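Local coordinates for pesticidial crystal protein CRY2AA (Bacillus thuringiensis serovar kurstaki, PDB 1I5P) that kills mosquito and moth larvae by binding to their midgut epithelial cells and promoting colloid-osmotic lysis, at residues G70-S75 against E126-V131; I118-N123 against Q155-R160; H184-R189 against S260-Q265; D190-A195 against T207-L212; E489-F494 against V625-P630. All coordinates share one frame; numbering follows the deposited sequence.

Interaction 1 (G70-S75 against E126-V131); sequences GKRILS and EFNQQV
Ser75 and Asn128 bring the two backbones within 6.0 Å, CA to CA, where the loop leading into helix 74-81 meets helix 107-135 in the N-terminal helical bundle of the toxin. Arg72, in the loop, reaches over with an extended chain, CG anti to the backbone N (chi1 -167°), and runs counter to Asn128 beside it. Its NH2 makes two weak hydrogen bonds, 3.4 Å to Asn128 OD1 and a longer one to Asn128 O, while NH1 is salt-bridged to Asp132, one turn further along the same helix. Val131 CG1 lies over one face of the guanidinium, 3.7 Å from Arg72 NH2. Leu74 enters from the start of helix 74-81: CD2 meets Phe127 CD2 at 3.8 Å, the two side chains crossing at about a right angle, and the Phe127 ring also meets Phe187 edge-to-face. A single water closes the polar side, accepting from Arg72 NE at 3.0 Å and donating to Asn128 OD1 at 3.0 Å.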
# COMPACT_ATOMS: atom_id res chain seq x y z
N GLY A 70 -6.47 19.46 9.52
CA GLY A 70 -6.16 18.41 10.47
C GLY A 70 -5.07 18.74 11.48
O GLY A 70 -4.10 18.01 11.61
N LYS A 71 -5.26 19.85 12.19
CA LYS A 71 -4.32 20.32 13.19
C LYS A 71 -4.31 19.46 14.46
O LYS A 71 -3.29 19.34 15.13
CB LYS A 71 -4.64 21.76 13.59
CG LYS A 71 -4.49 22.79 12.48
CD LYS A 71 -3.02 23.02 12.14
CE LYS A 71 -2.86 24.18 11.16
NZ LYS A 71 -1.42 24.53 10.97
N ARG A 72 -5.46 18.86 14.78
CA ARG A 72 -5.56 18.04 15.98
C ARG A 72 -6.08 16.65 15.64
O ARG A 72 -7.18 16.48 15.10
CB ARG A 72 -6.49 18.72 16.99
CG ARG A 72 -6.44 18.13 18.38
CD ARG A 72 -7.42 18.83 19.31
NE ARG A 72 -7.45 18.21 20.63
CZ ARG A 72 -8.29 18.56 21.60
NH1 ARG A 72 -9.18 19.52 21.40
NH2 ARG A 72 -8.24 17.94 22.77
N ILE A 73 -5.27 15.65 15.98
CA ILE A 73 -5.61 14.26 15.69
C ILE A 73 -6.08 13.44 16.88
O ILE A 73 -7.10 12.75 16.80
CB ILE A 73 -4.39 13.52 15.08
CG1 ILE A 73 -3.98 14.16 13.75
CG2 ILE A 73 -4.72 12.05 14.88
CD1 ILE A 73 -2.66 13.61 13.19
N LEU A 74 -5.34 13.51 17.98
CA LEU A 74 -5.62 12.70 19.16
C LEU A 74 -7.06 12.58 19.66
O LEU A 74 -7.51 11.48 19.99
CB LEU A 74 -4.73 13.12 20.33
CG LEU A 74 -4.58 12.03 21.40
CD1 LEU A 74 -3.86 10.83 20.79
CD2 LEU A 74 -3.82 12.56 22.61
N SER A 75 -7.80 13.68 19.72
CA SER A 75 -9.17 13.61 20.22
C SER A 75 -10.08 12.75 19.34
O SER A 75 -10.80 11.89 19.85
CB SER A 75 -9.77 15.00 20.35
OG SER A 75 -11.06 14.91 20.93
N GLU A 126 -8.33 11.72 29.46
CA GLU A 126 -8.05 12.72 30.48
C GLU A 126 -7.29 13.90 29.89
O GLU A 126 -7.61 15.06 30.19
CB GLU A 126 -7.23 12.08 31.62
CG GLU A 126 -8.05 11.15 32.51
CD GLU A 126 -7.19 10.19 33.33
OE1 GLU A 126 -5.96 10.16 33.13
OE2 GLU A 126 -7.76 9.47 34.18
N PHE A 127 -6.29 13.61 29.06
CA PHE A 127 -5.50 14.66 28.43
C PHE A 127 -6.37 15.55 27.55
O PHE A 127 -6.36 16.78 27.69
CB PHE A 127 -4.38 14.08 27.58
CG PHE A 127 -3.67 15.12 26.74
CD1 PHE A 127 -2.79 16.02 27.32
CD2 PHE A 127 -3.96 15.23 25.38
CE1 PHE A 127 -2.20 17.03 26.56
CE2 PHE A 127 -3.37 16.24 24.61
CZ PHE A 127 -2.49 17.14 25.20
N ASN A 128 -7.11 14.94 26.63
CA ASN A 128 -7.95 15.71 25.72
C ASN A 128 -9.03 16.52 26.45
O ASN A 128 -9.33 17.64 26.05
CB ASN A 128 -8.59 14.79 24.68
CG ASN A 128 -7.58 14.25 23.68
OD1 ASN A 128 -6.71 14.99 23.21
ND2 ASN A 128 -7.69 12.98 23.34
N GLN A 129 -9.58 15.96 27.53
CA GLN A 129 -10.60 16.67 28.30
C GLN A 129 -9.97 17.87 29.00
O GLN A 129 -10.57 18.94 29.09
CB GLN A 129 -11.25 15.74 29.33
CG GLN A 129 -12.38 14.90 28.75
CD GLN A 129 -12.87 13.81 29.68
OE1 GLN A 129 -12.24 13.50 30.69
NE2 GLN A 129 -13.99 13.19 29.32
N GLN A 130 -8.75 17.69 29.49
CA GLN A 130 -8.03 18.76 30.17
C GLN A 130 -7.75 19.90 29.20
O GLN A 130 -7.87 21.07 29.55
CB GLN A 130 -6.72 18.22 30.76
CG GLN A 130 -6.88 17.61 32.14
CD GLN A 130 -5.75 16.66 32.51
OE1 GLN A 130 -4.65 16.76 31.97
NE2 GLN A 130 -6.02 15.76 33.44
N VAL A 131 -7.38 19.54 27.97
CA VAL A 131 -7.12 20.54 26.95
C VAL A 131 -8.39 21.32 26.69
O VAL A 131 -8.39 22.56 26.74
CB VAL A 131 -6.65 19.88 25.63
CG1 VAL A 131 -6.74 20.89 24.48
CG2 VAL A 131 -5.23 19.38 25.77
O HOH W 1 -5.06 16.38 21.08

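Interaction 2 (I118-N123 against Q155-R160); sequences IGLQAN and QLFLNR
Arg160 and Asn123 make the hydrogen bonds between segments 118-123 and 155-160, which belong to helices 107-135 and 145-160, neighbours in the N-terminal helical bundle. Both bonds end on one atom: Asn123 OD1 accepts from Arg160 NE at 2.8 Å and from Arg160 NH2 at 2.8 Å. The oxygen lies in the guanidinium plane, gripped side-on. The amide is turned 39° from that plane, and both nitrogens approach OD1 from the same face of it, NE the further out. The chain of Arg160 is extended from CG to NE, and its NH1 forms a salt bridge with Glu116, about two turns before Asn123 on the same helix.

Close packing over the guanidinium depends on Gly119, whose CA sits above the centre of the group, 3.5 Å from Arg160 CZ; a beta carbon there would clash.

Apolar contacts lie next to this. Leu120 CD1 touches Arg160 CD at 3.9 Å and Phe157 CE2 at 4.0 Å, crossing the phenylalanine at about a right angle. Leu156 CD1 lies 3.6 Å from Asn123 CG, its side chain crossing the asparagine at about a right angle. The short segments run antiparallel at 168°, their axes 10.6 Å apart.

With two N-H groups on OD1 and Glu116 on NH1, the guanidinium is fixed in rotation, and the nearby carboxylate would be expected to offset its charge in this partly buried seam.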
# COMPACT_ATOMS: atom_id res chain seq x y z
N ILE A 118 -6.75 -0.27 29.01
CA ILE A 118 -7.65 0.51 29.83
C ILE A 118 -6.98 1.82 30.24
O ILE A 118 -7.59 2.88 30.18
CB ILE A 118 -8.05 -0.29 31.10
CG1 ILE A 118 -9.01 -1.42 30.70
CG2 ILE A 118 -8.70 0.63 32.12
CD1 ILE A 118 -9.24 -2.44 31.80
N GLY A 119 -5.72 1.73 30.66
CA GLY A 119 -5.00 2.91 31.09
C GLY A 119 -4.74 3.90 29.97
O GLY A 119 -4.86 5.12 30.15
N LEU A 120 -4.38 3.37 28.81
CA LEU A 120 -4.10 4.19 27.64
C LEU A 120 -5.37 4.97 27.30
O LEU A 120 -5.33 6.20 27.14
CB LEU A 120 -3.70 3.27 26.48
CG LEU A 120 -2.85 3.83 25.34
CD1 LEU A 120 -1.63 4.56 25.90
CD2 LEU A 120 -2.41 2.68 24.44
N GLN A 121 -6.48 4.26 27.18
CA GLN A 121 -7.77 4.88 26.88
C GLN A 121 -8.09 5.98 27.88
O GLN A 121 -8.46 7.09 27.50
CB GLN A 121 -8.87 3.81 26.90
CG GLN A 121 -10.29 4.33 26.75
CD GLN A 121 -10.85 4.91 28.03
OE1 GLN A 121 -10.79 4.29 29.09
NE2 GLN A 121 -11.39 6.12 27.94
N ALA A 122 -7.93 5.68 29.17
CA ALA A 122 -8.22 6.65 30.23
C ALA A 122 -7.31 7.87 30.20
O ALA A 122 -7.78 9.01 30.20
CB ALA A 122 -8.12 5.97 31.59
N ASN A 123 -6.01 7.63 30.20
CA ASN A 123 -5.02 8.69 30.19
C ASN A 123 -5.22 9.65 29.02
O ASN A 123 -5.14 10.86 29.17
CB ASN A 123 -3.62 8.09 30.15
CG ASN A 123 -3.29 7.31 31.40
OD1 ASN A 123 -2.29 6.59 31.45
ND2 ASN A 123 -4.12 7.45 32.44
N GLN A 155 4.80 11.27 29.50
CA GLN A 155 5.45 10.27 30.34
C GLN A 155 4.58 9.03 30.42
O GLN A 155 5.10 7.91 30.46
CB GLN A 155 5.69 10.85 31.74
CG GLN A 155 6.47 9.92 32.65
CD GLN A 155 7.79 9.48 32.03
OE1 GLN A 155 8.61 10.31 31.66
NE2 GLN A 155 7.98 8.17 31.93
N LEU A 156 3.26 9.21 30.43
CA LEU A 156 2.36 8.07 30.49
C LEU A 156 2.47 7.23 29.22
O LEU A 156 2.37 6.01 29.27
CB LEU A 156 0.92 8.55 30.70
CG LEU A 156 0.63 9.05 32.12
CD1 LEU A 156 -0.73 9.71 32.19
CD2 LEU A 156 0.71 7.87 33.10
N PHE A 157 2.68 7.89 28.08
CA PHE A 157 2.83 7.18 26.82
C PHE A 157 4.09 6.32 26.87
O PHE A 157 4.10 5.16 26.44
CB PHE A 157 2.94 8.17 25.65
CG PHE A 157 1.62 8.47 24.98
CD1 PHE A 157 1.23 9.78 24.74
CD2 PHE A 157 0.80 7.44 24.54
CE1 PHE A 157 0.04 10.07 24.07
CE2 PHE A 157 -0.39 7.71 23.86
CZ PHE A 157 -0.77 9.04 23.63
N LEU A 158 5.17 6.90 27.39
CA LEU A 158 6.45 6.22 27.51
C LEU A 158 6.38 5.02 28.45
O LEU A 158 7.10 4.04 28.27
CB LEU A 158 7.51 7.20 28.00
CG LEU A 158 7.82 8.39 27.08
CD1 LEU A 158 8.89 9.26 27.72
CD2 LEU A 158 8.28 7.88 25.73
N ASN A 159 5.50 5.09 29.45
CA ASN A 159 5.36 4.00 30.41
C ASN A 159 4.50 2.87 29.88
O ASN A 159 4.69 1.71 30.27
CB ASN A 159 4.73 4.50 31.71
CG ASN A 159 5.62 5.45 32.47
OD1 ASN A 159 6.78 5.64 32.12
ND2 ASN A 159 5.08 6.04 33.53
N ARG A 160 3.56 3.19 29.00
CA ARG A 160 2.67 2.16 28.48
C ARG A 160 3.07 1.45 27.19
O ARG A 160 2.94 0.23 27.10
CB ARG A 160 1.26 2.74 28.33
CG ARG A 160 0.69 3.30 29.63
CD ARG A 160 -0.82 3.40 29.57
NE ARG A 160 -1.38 4.07 30.74
CZ ARG A 160 -1.64 3.48 31.91
NH1 ARG A 160 -1.38 2.19 32.08
NH2 ARG A 160 -2.16 4.18 32.90

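Interaction 3 (H184-R189 against S260-Q265); sequences HLSFIR and SLFKYQ
Arg189 and Phe262 cross at about a right angle, the guanidinium and ring planes 47° apart, where helix 170-193 of the N-terminal bundle meets the loop that follows helix 238-259. That loop holds a type I beta turn from Leu261 to Tyr264. Arg189 stretches toward it, its chain extended from CG to NE, with CG anti to the backbone N (chi1 -171°). Its CD lies off-centre against the Phe262 ring in a CH-pi contact, 4.3 Å from the centroid. The ring points back at the helix: CE1 is 3.9 Å from Leu185 CB and 3.8 Å from Ser186 OG, a hydroxyl bonded to Asn182 O one turn earlier.

Beyond the ring, the guanidinium takes up two carbonyls of the turn, those of its second and last residues. Both acceptors lie near its plane, while Gln265 CG comes up obliquely. Arg189 NH2 bonds Tyr264 O at 2.9 Å, tilted from the carbonyl plane, and Arg189 NH1 bonds Gly70 O. All three nitrogens of this buried charge thus have backbone oxygens as partners. The straighter of the two bonds to the loop is from Arg189 NE to Phe262 O, 2.8 Å with an N-H...O angle of 171°, on a lone pair of the carbonyl.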
# COMPACT_ATOMS: atom_id res chain seq x y z
N HIS A 184 0.62 8.00 20.42
CA HIS A 184 1.72 8.81 20.93
C HIS A 184 2.23 9.82 19.90
O HIS A 184 2.42 11.00 20.22
CB HIS A 184 2.88 7.92 21.37
CG HIS A 184 3.94 8.64 22.15
ND1 HIS A 184 5.20 8.12 22.36
CD2 HIS A 184 3.93 9.85 22.76
CE1 HIS A 184 5.92 8.97 23.06
NE2 HIS A 184 5.17 10.03 23.32
N LEU A 185 2.46 9.37 18.67
CA LEU A 185 2.96 10.25 17.62
C LEU A 185 1.94 11.31 17.24
O LEU A 185 2.31 12.45 16.94
CB LEU A 185 3.36 9.43 16.39
CG LEU A 185 4.62 8.57 16.57
CD1 LEU A 185 4.89 7.76 15.30
CD2 LEU A 185 5.81 9.46 16.89
N SER A 186 0.66 10.94 17.28
CA SER A 186 -0.41 11.88 16.96
C SER A 186 -0.43 12.96 18.04
O SER A 186 -0.64 14.14 17.76
CB SER A 186 -1.76 11.16 16.94
OG SER A 186 -1.83 10.24 15.86
N PHE A 187 -0.21 12.52 19.28
CA PHE A 187 -0.17 13.39 20.45
C PHE A 187 0.95 14.42 20.29
O PHE A 187 0.74 15.62 20.47
CB PHE A 187 0.08 12.53 21.71
CG PHE A 187 0.64 13.31 22.88
CD1 PHE A 187 -0.17 14.17 23.62
CD2 PHE A 187 1.98 13.17 23.24
CE1 PHE A 187 0.35 14.89 24.69
CE2 PHE A 187 2.51 13.90 24.32
CZ PHE A 187 1.69 14.76 25.04
N ILE A 188 2.13 13.93 19.94
CA ILE A 188 3.28 14.80 19.74
C ILE A 188 3.01 15.82 18.64
O ILE A 188 3.29 17.01 18.80
CB ILE A 188 4.53 13.96 19.39
CG1 ILE A 188 4.92 13.11 20.61
CG2 ILE A 188 5.68 14.87 18.95
CD1 ILE A 188 5.95 12.02 20.33
N ARG A 189 2.45 15.36 17.53
CA ARG A 189 2.13 16.25 16.42
C ARG A 189 1.12 17.30 16.86
O ARG A 189 1.19 18.46 16.46
CB ARG A 189 1.56 15.45 15.24
CG ARG A 189 1.40 16.25 13.95
CD ARG A 189 0.71 15.42 12.88
NE ARG A 189 0.74 16.04 11.56
CZ ARG A 189 -0.32 16.57 10.96
NH1 ARG A 189 -1.50 16.59 11.57
NH2 ARG A 189 -0.21 17.07 9.74
N SER A 260 6.12 9.04 9.18
CA SER A 260 7.20 9.86 8.65
C SER A 260 6.66 10.98 7.75
O SER A 260 7.44 11.72 7.15
CB SER A 260 8.20 8.99 7.88
OG SER A 260 7.59 8.30 6.81
N LEU A 261 5.34 11.08 7.66
CA LEU A 261 4.71 12.14 6.87
C LEU A 261 3.95 13.09 7.80
O LEU A 261 3.42 14.10 7.36
CB LEU A 261 3.75 11.56 5.82
CG LEU A 261 4.44 10.79 4.68
CD1 LEU A 261 3.39 10.25 3.72
CD2 LEU A 261 5.43 11.71 3.95
N PHE A 262 3.91 12.77 9.09
CA PHE A 262 3.23 13.62 10.07
C PHE A 262 3.90 15.00 10.07
O PHE A 262 3.29 16.01 10.42
CB PHE A 262 3.33 13.03 11.48
CG PHE A 262 2.21 12.08 11.84
CD1 PHE A 262 2.11 11.58 13.13
CD2 PHE A 262 1.24 11.71 10.90
CE1 PHE A 262 1.07 10.73 13.50
CE2 PHE A 262 0.20 10.86 11.26
CZ PHE A 262 0.11 10.37 12.56
N LYS A 263 5.17 15.03 9.67
CA LYS A 263 5.94 16.27 9.61
C LYS A 263 5.39 17.21 8.54
O LYS A 263 5.79 18.37 8.45
CB LYS A 263 7.41 15.96 9.31
CG LYS A 263 7.65 15.57 7.85
CD LYS A 263 8.87 14.65 7.63
CE LYS A 263 10.19 15.39 7.56
NZ LYS A 263 11.22 14.52 6.91
N TYR A 264 4.47 16.71 7.71
CA TYR A 264 3.87 17.53 6.66
C TYR A 264 2.40 17.84 6.91
O TYR A 264 1.71 17.11 7.63
CB TYR A 264 3.99 16.82 5.30
CG TYR A 264 5.40 16.70 4.77
CD1 TYR A 264 6.05 15.47 4.76
CD2 TYR A 264 6.10 17.82 4.32
CE1 TYR A 264 7.38 15.35 4.32
CE2 TYR A 264 7.42 17.72 3.88
CZ TYR A 264 8.05 16.49 3.89
OH TYR A 264 9.37 16.40 3.50
N GLN A 265 1.93 18.93 6.32
CA GLN A 265 0.53 19.33 6.43
C GLN A 265 0.01 19.58 5.03
O GLN A 265 0.75 20.06 4.16
CB GLN A 265 0.38 20.62 7.24
CG GLN A 265 0.68 20.48 8.72
CD GLN A 265 0.54 21.81 9.45
OE1 GLN A 265 -0.54 22.14 9.95
NE2 GLN A 265 1.62 22.58 9.49

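Interaction 4 (D190-A195 against T207-L212); sequences DVILNA and TYRDYL
Val191 and Ile192 of helix 170-193 press side by side onto Tyr208 of helix 202-232, with no hydrogen bond passing between the two segments. Val191 lies over one face of the phenol ring: CG1 is 4.1 Å from the centroid in a CH-pi contact, CB touches Tyr208 CD2 at 3.7 Å, and CG2 meets CE2. Tyr211, three residues on, places CD1 over the centre of the opposite face, so the ring lies between it and the valine. Ile192 carries its CD1 further across, to the backbone side of the other helix. With CG1 beside the backbone N (chi1 -63°) and CD1 anti to CA (chi2 172°), CD1 reaches Tyr208 O at 3.4 Å and Leu212 CB at 4.0 Å.

These are two long helices of the N-terminal bundle of the delta endotoxin fold, separated in the chain by the short helix 195-198, and the contact closes the turn between them. The closest CA atoms belong to Ile192 and Tyr208.

Further out, the Tyr208 ring also packs on Val150 and Gln154 of helix 145-160. Ile192 CG2 comes obliquely to the Arg209 guanidinium, nearest NH1, and that NH1 bonds Leu632 O in the C-terminal tail. At the end of helix 170-193 Asp190 O accepts two bonds, from Asn194 N and from Asn194 ND2, the latter 2.9 Å long; Asn194 ND2 also bonds Lys71 O.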
# COMPACT_ATOMS: atom_id res chain seq x y z
N ASP A 190 0.17 16.90 17.70
CA ASP A 190 -0.85 17.82 18.19
C ASP A 190 -0.21 18.96 18.98
O ASP A 190 -0.56 20.13 18.79
CB ASP A 190 -1.87 17.09 19.08
CG ASP A 190 -2.91 16.32 18.28
OD1 ASP A 190 -2.92 16.43 17.03
OD2 ASP A 190 -3.72 15.61 18.90
N VAL A 191 0.72 18.62 19.87
CA VAL A 191 1.40 19.64 20.67
C VAL A 191 2.07 20.66 19.76
O VAL A 191 1.98 21.87 19.99
CB VAL A 191 2.47 19.01 21.58
CG1 VAL A 191 3.29 20.11 22.26
CG2 VAL A 191 1.82 18.11 22.62
N ILE A 192 2.72 20.17 18.71
CA ILE A 192 3.42 21.02 17.76
C ILE A 192 2.49 21.96 16.99
O ILE A 192 2.70 23.18 16.99
CB ILE A 192 4.19 20.16 16.72
CG1 ILE A 192 5.27 19.34 17.44
CG2 ILE A 192 4.80 21.06 15.65
CD1 ILE A 192 5.96 18.32 16.55
N LEU A 193 1.48 21.40 16.34
CA LEU A 193 0.55 22.18 15.52
C LEU A 193 -0.43 23.06 16.29
O LEU A 193 -1.05 23.95 15.71
CB LEU A 193 -0.22 21.24 14.58
CG LEU A 193 0.66 20.49 13.57
CD1 LEU A 193 -0.18 19.55 12.72
CD2 LEU A 193 1.39 21.51 12.68
N ASN A 194 -0.56 22.82 17.59
CA ASN A 194 -1.46 23.60 18.43
C ASN A 194 -0.68 24.34 19.51
O ASN A 194 -1.25 24.79 20.50
CB ASN A 194 -2.48 22.67 19.08
CG ASN A 194 -3.42 22.05 18.07
OD1 ASN A 194 -4.41 22.66 17.68
ND2 ASN A 194 -3.10 20.84 17.62
N ALA A 195 0.63 24.46 19.30
CA ALA A 195 1.53 25.12 20.26
C ALA A 195 1.03 26.47 20.76
O ALA A 195 0.82 26.66 21.95
CB ALA A 195 2.91 25.26 19.64
N THR A 207 11.49 21.00 21.63
CA THR A 207 11.68 19.65 22.14
C THR A 207 10.72 18.67 21.46
O THR A 207 11.12 17.59 21.04
CB THR A 207 11.47 19.59 23.67
OG1 THR A 207 12.48 20.37 24.32
CG2 THR A 207 11.53 18.16 24.18
N TYR A 208 9.45 19.06 21.33
CA TYR A 208 8.48 18.18 20.69
C TYR A 208 8.71 17.97 19.20
O TYR A 208 8.29 16.97 18.64
CB TYR A 208 7.05 18.67 20.95
CG TYR A 208 6.51 18.08 22.23
CD1 TYR A 208 7.03 18.46 23.47
CD2 TYR A 208 5.57 17.04 22.21
CE1 TYR A 208 6.64 17.83 24.65
CE2 TYR A 208 5.17 16.40 23.39
CZ TYR A 208 5.72 16.79 24.60
OH TYR A 208 5.37 16.13 25.75
N ARG A 209 9.39 18.91 18.55
CA ARG A 209 9.68 18.71 17.13
C ARG A 209 10.66 17.54 17.06
O ARG A 209 10.55 16.68 16.19
CB ARG A 209 10.32 19.96 16.51
CG ARG A 209 9.42 21.19 16.37
CD ARG A 209 10.18 22.31 15.68
NE ARG A 209 9.45 23.57 15.58
CZ ARG A 209 8.52 23.85 14.67
NH1 ARG A 209 8.18 22.95 13.75
NH2 ARG A 209 7.94 25.04 14.65
N ASP A 210 11.62 17.50 17.99
CA ASP A 210 12.60 16.41 18.02
C ASP A 210 11.92 15.11 18.41
O ASP A 210 12.29 14.04 17.93
CB ASP A 210 13.73 16.71 19.01
CG ASP A 210 14.67 17.79 18.52
OD1 ASP A 210 14.71 18.05 17.30
OD2 ASP A 210 15.39 18.38 19.36
N TYR A 211 10.92 15.21 19.29
CA TYR A 211 10.18 14.03 19.71
C TYR A 211 9.52 13.36 18.50
O TYR A 211 9.62 12.15 18.31
CB TYR A 211 9.10 14.42 20.72
CG TYR A 211 9.57 14.55 22.16
CD1 TYR A 211 8.69 14.93 23.17
CD2 TYR A 211 10.89 14.27 22.52
CE1 TYR A 211 9.10 15.03 24.49
CE2 TYR A 211 11.31 14.37 23.84
CZ TYR A 211 10.41 14.75 24.82
OH TYR A 211 10.80 14.82 26.14
N LEU A 212 8.83 14.15 17.68
CA LEU A 212 8.16 13.61 16.51
C LEU A 212 9.14 12.84 15.63
O LEU A 212 8.86 11.72 15.20
CB LEU A 212 7.50 14.72 15.69
CG LEU A 212 6.62 14.24 14.53
CD1 LEU A 212 5.50 13.35 15.07
CD2 LEU A 212 6.04 15.43 13.77

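Interaction 5 (E489-F494 against V625-P630); sequences EDYTGF and VPTNLP
Tyr491 OH receives the backbone N-H of Thr627 at 3.1 Å, so a tyrosine oxygen, not a backbone carbonyl, takes this N-H in the type I beta turn from Pro626 to Leu629. The N-H...O angle is 142°, and Thr627 OG1 adds a weak bond to the same oxygen. Tyr491 is itself the centre of an inverse gamma turn; its CG, anti to the backbone N (chi1 -167°), starts the ring toward Pro626. The ring and the proline point opposite ways as they overlap: Pro626 CB sits over the face, 4.1 Å from the centroid and 3.7 Å from Tyr491 CZ. The Asn628 side chain crosses Tyr491 at a slant, its amide plane within 19° of the ring plane.

Two residues on from the tyrosine, Gly493 begins strand 493-496, which pairs antiparallel with strand 617-626 in the C-terminal beta sandwich. Gly493 N lies 3.8 Å from Pro626 CD, and a beta carbon on the glycine would be tight against the proline. Tyr543 meets the Tyr491 ring edge-to-face.

Because Tyr491 OH is also hydrogen-bonded to Ser542 O, the hydroxyl joins the turn to strand 541-550, while the proline, which lacks an N-H, contributes only carbon contacts to the ring.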
# COMPACT_ATOMS: atom_id res chain seq x y z
N GLU A 489 -7.63 19.50 -6.71
CA GLU A 489 -8.41 20.59 -7.28
C GLU A 489 -8.08 21.91 -6.60
O GLU A 489 -8.07 22.96 -7.24
CB GLU A 489 -9.90 20.28 -7.12
CG GLU A 489 -10.21 18.80 -7.02
CD GLU A 489 -11.07 18.29 -8.16
OE1 GLU A 489 -10.66 18.43 -9.34
OE2 GLU A 489 -12.16 17.74 -7.88
N ASP A 490 -7.80 21.86 -5.30
CA ASP A 490 -7.47 23.07 -4.55
C ASP A 490 -5.99 23.14 -4.22
O ASP A 490 -5.20 22.36 -4.76
CB ASP A 490 -8.31 23.15 -3.27
CG ASP A 490 -8.12 21.94 -2.36
OD1 ASP A 490 -8.69 21.96 -1.25
OD2 ASP A 490 -7.41 20.99 -2.75
N TYR A 491 -5.61 24.06 -3.35
CA TYR A 491 -4.21 24.22 -2.97
C TYR A 491 -3.77 23.24 -1.90
O TYR A 491 -3.49 23.61 -0.76
CB TYR A 491 -3.93 25.65 -2.51
CG TYR A 491 -2.45 25.98 -2.40
CD1 TYR A 491 -1.51 25.25 -3.13
CD2 TYR A 491 -2.00 27.03 -1.61
CE1 TYR A 491 -0.16 25.56 -3.08
CE2 TYR A 491 -0.64 27.35 -1.54
CZ TYR A 491 0.27 26.61 -2.28
OH TYR A 491 1.62 26.91 -2.25
N THR A 492 -3.72 21.97 -2.29
CA THR A 492 -3.31 20.89 -1.40
C THR A 492 -2.08 20.21 -1.99
O THR A 492 -1.96 20.10 -3.21
CB THR A 492 -4.44 19.84 -1.26
OG1 THR A 492 -5.62 20.47 -0.76
CG2 THR A 492 -4.01 18.72 -0.31
N GLY A 493 -1.17 19.77 -1.12
CA GLY A 493 0.02 19.09 -1.61
C GLY A 493 -0.34 17.68 -2.05
O GLY A 493 -1.46 17.22 -1.80
N PHE A 494 0.58 16.99 -2.72
CA PHE A 494 0.30 15.64 -3.18
C PHE A 494 1.58 14.87 -3.48
O PHE A 494 2.62 15.46 -3.74
CB PHE A 494 -0.59 15.67 -4.42
CG PHE A 494 0.04 16.34 -5.61
CD1 PHE A 494 0.54 15.58 -6.67
CD2 PHE A 494 0.12 17.73 -5.68
CE1 PHE A 494 1.11 16.20 -7.79
CE2 PHE A 494 0.70 18.35 -6.79
CZ PHE A 494 1.20 17.59 -7.84
N VAL A 625 4.58 20.11 -1.81
CA VAL A 625 4.04 20.69 -0.59
C VAL A 625 3.80 22.19 -0.77
O VAL A 625 4.61 22.88 -1.40
CB VAL A 625 5.02 20.45 0.58
CG1 VAL A 625 4.44 20.97 1.88
CG2 VAL A 625 5.33 18.96 0.67
N PRO A 626 2.68 22.71 -0.24
CA PRO A 626 2.41 24.14 -0.38
C PRO A 626 3.62 24.90 0.12
O PRO A 626 4.17 24.60 1.19
CB PRO A 626 1.17 24.32 0.49
CG PRO A 626 0.43 23.04 0.21
CD PRO A 626 1.54 22.03 0.39
N THR A 627 4.05 25.88 -0.67
CA THR A 627 5.23 26.68 -0.36
C THR A 627 5.28 27.33 1.02
O THR A 627 6.36 27.56 1.56
CB THR A 627 5.43 27.78 -1.43
OG1 THR A 627 4.40 28.76 -1.30
CG2 THR A 627 5.36 27.17 -2.82
N ASN A 628 4.13 27.64 1.59
CA ASN A 628 4.10 28.28 2.90
C ASN A 628 3.89 27.31 4.05
O ASN A 628 3.55 27.71 5.16
CB ASN A 628 3.02 29.37 2.92
CG ASN A 628 1.67 28.86 2.44
OD1 ASN A 628 1.57 27.78 1.85
ND2 ASN A 628 0.62 29.65 2.67
N LEU A 629 4.09 26.02 3.79
CA LEU A 629 3.92 25.00 4.82
C LEU A 629 5.18 24.17 4.96
O LEU A 629 5.25 23.03 4.50
CB LEU A 629 2.74 24.09 4.48
CG LEU A 629 1.35 24.73 4.41
CD1 LEU A 629 0.31 23.67 4.08
CD2 LEU A 629 1.02 25.40 5.75
N PRO A 630 6.22 24.74 5.59
CA PRO A 630 7.46 23.99 5.77
C PRO A 630 7.24 22.80 6.72
O PRO A 630 6.34 22.83 7.55
CB PRO A 630 8.41 25.03 6.35
CG PRO A 630 7.48 25.91 7.15
CD PRO A 630 6.33 26.09 6.18

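Interactions 1 to 4 lie in the N-terminal helical bundle, and interaction 5 in the C-terminal beta sandwich, some 35 Å between centres from interaction 2. Interactions 1, 3 and 4 are buried; 2 and 5 are partly so. Helix 107-135 serves interactions 1 and 2, helix 170-193 serves 3 and 4, whose centres are about 8 Å apart. Arginines dominate the first three: weak and water-mediated bonds in 1, a side-chain amide in 2, backbone carbonyls in 3. Interaction 4 is apolar, and 5 turns on a tyrosine hydroxyl and a proline. Asp190 ties interaction 4 to 1 through Ile73 N and Leu74 N, and Gln265 O packs on Leu629 CD1 between 3 and 5.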